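Local coordinates for guanine nucleotide exchange protein (Legionella pneumophila, PDB 1XSZ), which probably acts as a guanine nucleotide exchange factor for ADP-ribosylation factors, with a C-terminal domain that caps the active site of its Sec7 domain, at residues 112-117 / 249-254; 144-149 / 254-259. One frame throughout, in Å; residues are numbered along the deposited sequence. Where two conformers were deposited one is given.

Contact 1. Residues 112-117 / 249-254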
loop_
_atom_site.group_PDB
_atom_site.type_symbol
_atom_site.label_atom_id
_atom_site.label_comp_id
_atom_site.label_asym_id
_atom_site.label_seq_id
_atom_site.Cartn_x
_atom_site.Cartn_y
_atom_site.Cartn_z
ATOM N N LEU A 112 2.730 -5.332 -4.831
ATOM C CA LEU A 112 2.247 -6.707 -4.755
ATOM C C LEU A 112 1.888 -7.197 -6.161
ATOM O O LEU A 112 2.271 -8.299 -6.561
ATOM C CB LEU A 112 1.033 -6.811 -3.827
ATOM C CG LEU A 112 1.316 -6.605 -2.335
ATOM C CD1 LEU A 112 0.019 -6.784 -1.561
ATOM C CD2 LEU A 112 2.374 -7.594 -1.843
ATOM N N VAL A 113 1.167 -6.378 -6.919
ATOM C CA VAL A 113 0.784 -6.747 -8.279
ATOM C C VAL A 113 2.025 -6.979 -9.152
ATOM O O VAL A 113 2.055 -7.901 -9.971
ATOM C CB VAL A 113 -0.130 -5.657 -8.901
ATOM C CG1 VAL A 113 -0.428 -5.973 -10.366
ATOM C CG2 VAL A 113 -1.435 -5.583 -8.112
ATOM N N GLN A 114 3.054 -6.162 -8.969
ATOM C CA GLN A 114 4.290 -6.325 -9.738
ATOM C C GLN A 114 4.976 -7.646 -9.390
ATOM O O GLN A 114 5.583 -8.288 -10.249
ATOM C CB GLN A 114 5.244 -5.162 -9.460
ATOM C CG GLN A 114 4.802 -3.843 -10.070
ATOM C CD GLN A 114 5.708 -2.695 -9.682
ATOM O OE1 GLN A 114 6.926 -2.763 -9.856
ATOM N NE2 GLN A 114 5.119 -1.630 -9.156
ATOM N N SER A 115 4.893 -8.052 -8.128
ATOM C CA SER A 115 5.509 -9.310 -7.706
ATOM C C SER A 115 4.813 -10.475 -8.407
ATOM O O SER A 115 5.464 -11.386 -8.934
ATOM C CB SER A 115 5.395 -9.467 -6.190
ATOM O OG SER A 115 6.034 -10.657 -5.761
ATOM N N PHE A 116 3.487 -10.451 -8.418
ATOM C CA PHE A 116 2.737 -11.502 -9.086
ATOM C C PHE A 116 3.076 -11.566 -10.571
ATOM O O PHE A 116 3.331 -12.643 -11.110
ATOM C CB PHE A 116 1.233 -11.264 -8.963
ATOM C CG PHE A 116 0.425 -12.104 -9.907
ATOM C CD1 PHE A 116 0.181 -13.445 -9.634
ATOM C CD2 PHE A 116 -0.013 -11.576 -11.118
ATOM C CE1 PHE A 116 -0.486 -14.249 -10.560
ATOM C CE2 PHE A 116 -0.678 -12.374 -12.046
ATOM C CZ PHE A 116 -0.912 -13.710 -11.766
ATOM N N SER A 117 3.066 -10.414 -11.235
ATOM C CA SER A 117 3.351 -10.363 -12.665
ATOM C C SER A 117 4.710 -10.970 -12.999
ATOM O O SER A 117 4.849 -11.686 -13.990
ATOM C CB SER A 117 3.281 -8.918 -13.173
ATOM O OG SER A 117 4.277 -8.107 -12.579
ATOM N N GLN A 249 3.586 11.419 -8.629
ATOM C CA GLN A 249 2.300 11.468 -9.306
ATOM C C GLN A 249 1.708 10.063 -9.352
ATOM O O GLN A 249 2.435 9.072 -9.417
ATOM C CB GLN A 249 2.461 12.023 -10.721
ATOM C CG GLN A 249 2.916 13.480 -10.769
ATOM C CD GLN A 249 1.986 14.411 -10.012
ATOM O OE1 GLN A 249 0.766 14.324 -10.137
ATOM N NE2 GLN A 249 2.563 15.317 -9.230
ATOM N N PRO A 250 0.376 9.962 -9.316
ATOM C CA PRO A 250 -0.311 8.668 -9.347
ATOM C C PRO A 250 -0.432 8.019 -10.721
ATOM O O PRO A 250 -0.743 8.689 -11.707
ATOM C CB PRO A 250 -1.680 9.012 -8.787
ATOM C CG PRO A 250 -1.920 10.377 -9.390
ATOM C CD PRO A 250 -0.590 11.062 -9.136
ATOM N N LYS A 251 -0.183 6.713 -10.786
ATOM C CA LYS A 251 -0.365 6.000 -12.043
ATOM C C LYS A 251 -1.868 6.060 -12.287
ATOM O O LYS A 251 -2.666 5.971 -11.345
ATOM C CB LYS A 251 0.087 4.545 -11.924
ATOM C CG LYS A 251 1.588 4.379 -11.814
ATOM C CD LYS A 251 1.987 2.915 -11.727
ATOM C CE LYS A 251 3.492 2.775 -11.587
ATOM N NZ LYS A 251 3.907 1.357 -11.462
ATOM N N SER A 252 -2.269 6.209 -13.542
ATOM C CA SER A 252 -3.686 6.308 -13.858
ATOM C C SER A 252 -4.511 5.141 -13.327
ATOM O O SER A 252 -5.606 5.349 -12.813
ATOM C CB SER A 252 -3.896 6.439 -15.372
ATOM O OG SER A 252 -3.510 5.264 -16.055
ATOM N N TRP A 253 -3.995 3.920 -13.436
ATOM C CA TRP A 253 -4.761 2.776 -12.964
ATOM C C TRP A 253 -4.961 2.781 -11.456
ATOM O O TRP A 253 -5.976 2.290 -10.978
ATOM C CB TRP A 253 -4.159 1.440 -13.448
ATOM C CG TRP A 253 -3.027 0.853 -12.652
ATOM C CD1 TRP A 253 -1.690 1.011 -12.883
ATOM C CD2 TRP A 253 -3.137 -0.069 -11.559
ATOM N NE1 TRP A 253 -0.959 0.240 -12.012
ATOM C CE2 TRP A 253 -1.822 -0.435 -11.188
ATOM C CE3 TRP A 253 -4.218 -0.628 -10.862
ATOM C CZ2 TRP A 253 -1.557 -1.334 -10.151
ATOM C CZ3 TRP A 253 -3.954 -1.524 -9.830
ATOM C CH2 TRP A 253 -2.635 -1.868 -9.486
ATOM N N LEU A 254 -4.007 3.342 -10.715
ATOM C CA LEU A 254 -4.137 3.418 -9.262
ATOM C C LEU A 254 -5.174 4.480 -8.887
ATOM O O LEU A 254 -5.867 4.349 -7.882
ATOM C CB LEU A 254 -2.781 3.708 -8.616
ATOM C CG LEU A 254 -1.800 2.529 -8.722
ATOM C CD1 LEU A 254 -0.421 2.920 -8.212
ATOM C CD2 LEU A 254 -2.352 1.345 -7.929
#
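The indole of W253 overlaps V113 at its benzo end, CH2 lying 4.1 Å from V113 CG2. The methyl meets the ring obliquely, and the two side chains pass each other running in opposite senses. CG2 of V113 lies beside its own backbone N, while W253 has the less usual chi1 of 84°, with CG between the backbone N and the carbonyl carbon. From that rotamer the indole extends away from the first turn of helix 252-258 to helix 106-123. Within its own segment L254 packs on the ring, where CD2 lies 3.5 Å over one face, nearer the edge of the ring than its middle. F139 stacks on the indole as well, and NE1 is hydrogen-bonded to Y135 OH.

Beside this apolar touch, the extended chain of K251, at the N-cap position of helix 252-258, crosses that of Q114, also extended. K251 NZ comes 4.0 Å from Q114 NE2, too far for a bond between two nitrogens. The ammonium is held by a salt bridge to D110 and a hydrogen bond to Y135 OH. The contact joins the capping domain to a Sec7 helix, consistent with a cap seated over the active site. Its chemistry implies a small apolar touch without hydrogen bonds between the segments, the polar grip on helix 106-123 coming from K251 to D110, about one turn before V113.

Contact 2. Residues 144-149 / 254-259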
loop_
_atom_site.group_PDB
_atom_site.type_symbol
_atom_site.label_atom_id
_atom_site.label_comp_id
_atom_site.label_asym_id
_atom_site.label_seq_id
_atom_site.Cartn_x
_atom_site.Cartn_y
_atom_site.Cartn_z
ATOM N N LEU A 144 -10.723 -4.094 -14.703
ATOM C CA LEU A 144 -11.879 -4.705 -15.345
ATOM C C LEU A 144 -12.808 -5.353 -14.314
ATOM O O LEU A 144 -14.030 -5.336 -14.473
ATOM C CB LEU A 144 -11.412 -5.736 -16.383
ATOM C CG LEU A 144 -12.497 -6.396 -17.231
ATOM C CD1 LEU A 144 -13.291 -5.333 -17.985
ATOM C CD2 LEU A 144 -11.841 -7.355 -18.215
ATOM N N ASN A 145 -12.229 -5.927 -13.264
ATOM C CA ASN A 145 -13.031 -6.538 -12.206
ATOM C C ASN A 145 -13.972 -5.484 -11.597
ATOM O O ASN A 145 -15.155 -5.742 -11.398
ATOM C CB ASN A 145 -12.102 -7.135 -11.143
ATOM C CG ASN A 145 -12.851 -7.720 -9.966
ATOM O OD1 ASN A 145 -12.830 -7.160 -8.860
ATOM N ND2 ASN A 145 -13.515 -8.843 -10.187
ATOM N N THR A 146 -13.448 -4.295 -11.311
ATOM C CA THR A 146 -14.290 -3.235 -10.758
ATOM C C THR A 146 -15.294 -2.765 -11.808
ATOM O O THR A 146 -16.477 -2.580 -11.523
ATOM C CB THR A 146 -13.446 -2.028 -10.323
ATOM O OG1 THR A 146 -12.684 -2.374 -9.166
ATOM C CG2 THR A 146 -14.343 -0.830 -10.001
ATOM N N ASP A 147 -14.814 -2.586 -13.031
ATOM C CA ASP A 147 -15.668 -2.120 -14.109
ATOM C C ASP A 147 -16.884 -3.019 -14.330
ATOM O O ASP A 147 -18.007 -2.532 -14.487
ATOM C CB ASP A 147 -14.836 -2.012 -15.388
ATOM C CG ASP A 147 -15.553 -1.281 -16.493
ATOM O OD1 ASP A 147 -16.142 -1.942 -17.367
ATOM O OD2 ASP A 147 -15.522 -0.032 -16.477
ATOM N N LEU A 148 -16.666 -4.331 -14.316
ATOM C CA LEU A 148 -17.744 -5.278 -14.556
ATOM C C LEU A 148 -18.632 -5.590 -13.366
ATOM O O LEU A 148 -19.813 -5.895 -13.535
ATOM C CB LEU A 148 -17.165 -6.594 -15.097
ATOM C CG LEU A 148 -16.393 -6.494 -16.416
ATOM C CD1 LEU A 148 -15.972 -7.889 -16.880
ATOM C CD2 LEU A 148 -17.274 -5.823 -17.469
ATOM N N HIS A 149 -18.082 -5.496 -12.163
ATOM C CA HIS A 149 -18.850 -5.861 -10.978
ATOM C C HIS A 149 -19.350 -4.755 -10.058
ATOM O O HIS A 149 -20.082 -5.025 -9.107
ATOM C CB HIS A 149 -18.059 -6.920 -10.214
ATOM C CG HIS A 149 -17.781 -8.137 -11.039
ATOM N ND1 HIS A 149 -18.791 -8.887 -11.602
ATOM C CD2 HIS A 149 -16.620 -8.693 -11.457
ATOM C CE1 HIS A 149 -18.263 -9.852 -12.334
ATOM N NE2 HIS A 149 -16.947 -9.757 -12.263
ATOM N N LEU A 254 -4.007 3.342 -10.715
ATOM C CA LEU A 254 -4.137 3.418 -9.262
ATOM C C LEU A 254 -5.174 4.480 -8.887
ATOM O O LEU A 254 -5.867 4.349 -7.882
ATOM C CB LEU A 254 -2.781 3.708 -8.616
ATOM C CG LEU A 254 -1.800 2.529 -8.722
ATOM C CD1 LEU A 254 -0.421 2.920 -8.212
ATOM C CD2 LEU A 254 -2.352 1.345 -7.929
ATOM N N SER A 255 -5.264 5.537 -9.690
ATOM C CA SER A 255 -6.244 6.590 -9.452
ATOM C C SER A 255 -7.642 5.997 -9.670
ATOM O O SER A 255 -8.568 6.251 -8.902
ATOM C CB SER A 255 -6.006 7.755 -10.418
ATOM O OG SER A 255 -7.011 8.745 -10.290
ATOM N N PHE A 256 -7.777 5.193 -10.719
ATOM C CA PHE A 256 -9.034 4.535 -11.060
ATOM C C PHE A 256 -9.434 3.550 -9.955
ATOM O O PHE A 256 -10.548 3.582 -9.436
ATOM C CB PHE A 256 -8.829 3.797 -12.399
ATOM C CG PHE A 256 -9.986 2.934 -12.847
ATOM C CD1 PHE A 256 -10.260 1.711 -12.233
ATOM C CD2 PHE A 256 -10.746 3.307 -13.954
ATOM C CE1 PHE A 256 -11.267 0.874 -12.720
ATOM C CE2 PHE A 256 -11.751 2.481 -14.450
ATOM C CZ PHE A 256 -12.013 1.255 -13.831
ATOM N N PHE A 257 -8.495 2.695 -9.582
ATOM C CA PHE A 257 -8.753 1.653 -8.601
ATOM C C PHE A 257 -8.964 2.104 -7.157
ATOM O O PHE A 257 -9.857 1.588 -6.470
ATOM C CB PHE A 257 -7.604 0.635 -8.678
ATOM C CG PHE A 257 -7.810 -0.612 -7.855
ATOM C CD1 PHE A 257 -8.942 -1.409 -8.027
ATOM C CD2 PHE A 257 -6.838 -1.014 -6.944
ATOM C CE1 PHE A 257 -9.102 -2.594 -7.300
ATOM C CE2 PHE A 257 -6.990 -2.195 -6.214
ATOM C CZ PHE A 257 -8.124 -2.982 -6.395
ATOM N N THR A 258 -8.170 3.077 -6.714
ATOM C CA THR A 258 -8.206 3.525 -5.319
ATOM C C THR A 258 -8.519 4.994 -5.050
ATOM O O THR A 258 -8.724 5.370 -3.893
ATOM C CB THR A 258 -6.847 3.281 -4.638
ATOM O OG1 THR A 258 -5.887 4.209 -5.162
ATOM C CG2 THR A 258 -6.347 1.856 -4.887
ATOM N N GLY A 259 -8.518 5.823 -6.089
ATOM C CA GLY A 259 -8.766 7.248 -5.905
ATOM C C GLY A 259 -7.482 7.994 -5.572
ATOM O O GLY A 259 -7.488 9.184 -5.265
HETATM O O HOH W 1 -12.078 -0.063 -7.709
#
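T146 and the neighbouring phenylalanines F256 and F257 form a helix-to-helix contact between the all-helical Sec7 fold and the capping domain. The last turns of helix 131-149 face the short helix 252-258, and T146 and F257 have the nearest alpha carbons, 7.7 Å apart.

F257 holds its CG anti to the backbone N (chi1 -172°), and although its CB does not aim straight at the other helix, the ring reaches it. T146 OG1 sits at the ring's edge, near its plane, 4.0 Å from CD1 and equally far from CE1. With chi1 -70° T146 sets OG1 beside its own backbone N and CG2 anti to that atom. The threonine and phenylalanine side chains cross at a slant. F256 points its CB toward helix 131-149; its CE1 approaches T146 CB obliquely at 4.3 Å. F285 stacks on the F256 ring, and W288 of helix 287-290 packs against T146.

No direct hydrogen bond joins the segments, but one water does: it donates both to T146 OG1 and to the carbonyl oxygen of F257, tying a side chain of the Sec7 domain to the backbone near the end of the cap helix. There the helix gives way to G259, whose positive phi marks the departure from helical geometry. T258 turns its hydroxyl back along the helix, and its OG1 donates to L254 O over 2.7 Å. That carbonyl also accepts the helical bond from T258 N, and the hydroxyl and the amide approach L254 O from the two sides of the carbonyl plane.

From the N terminus, the chain first runs through helix 106-123, which supplies residues 112-117, and then helix 131-149, which supplies 144-149; both belong to the Sec7 domain. It later enters the capping domain, where strand 243-248 leads into helix 252-258. Contact 1 closes a loop of 131 residues between its segments and contact 2 one of 104. Because the order of the Sec7 segments is repeated on the cap side, the loops cross rather than nest. L254 ends one cap-side segment and begins the other, and the contact centres lie 12 Å apart. Thus the short helix that connects strands 243-248 and 260-268 along the chain meets two successive Sec7 helices.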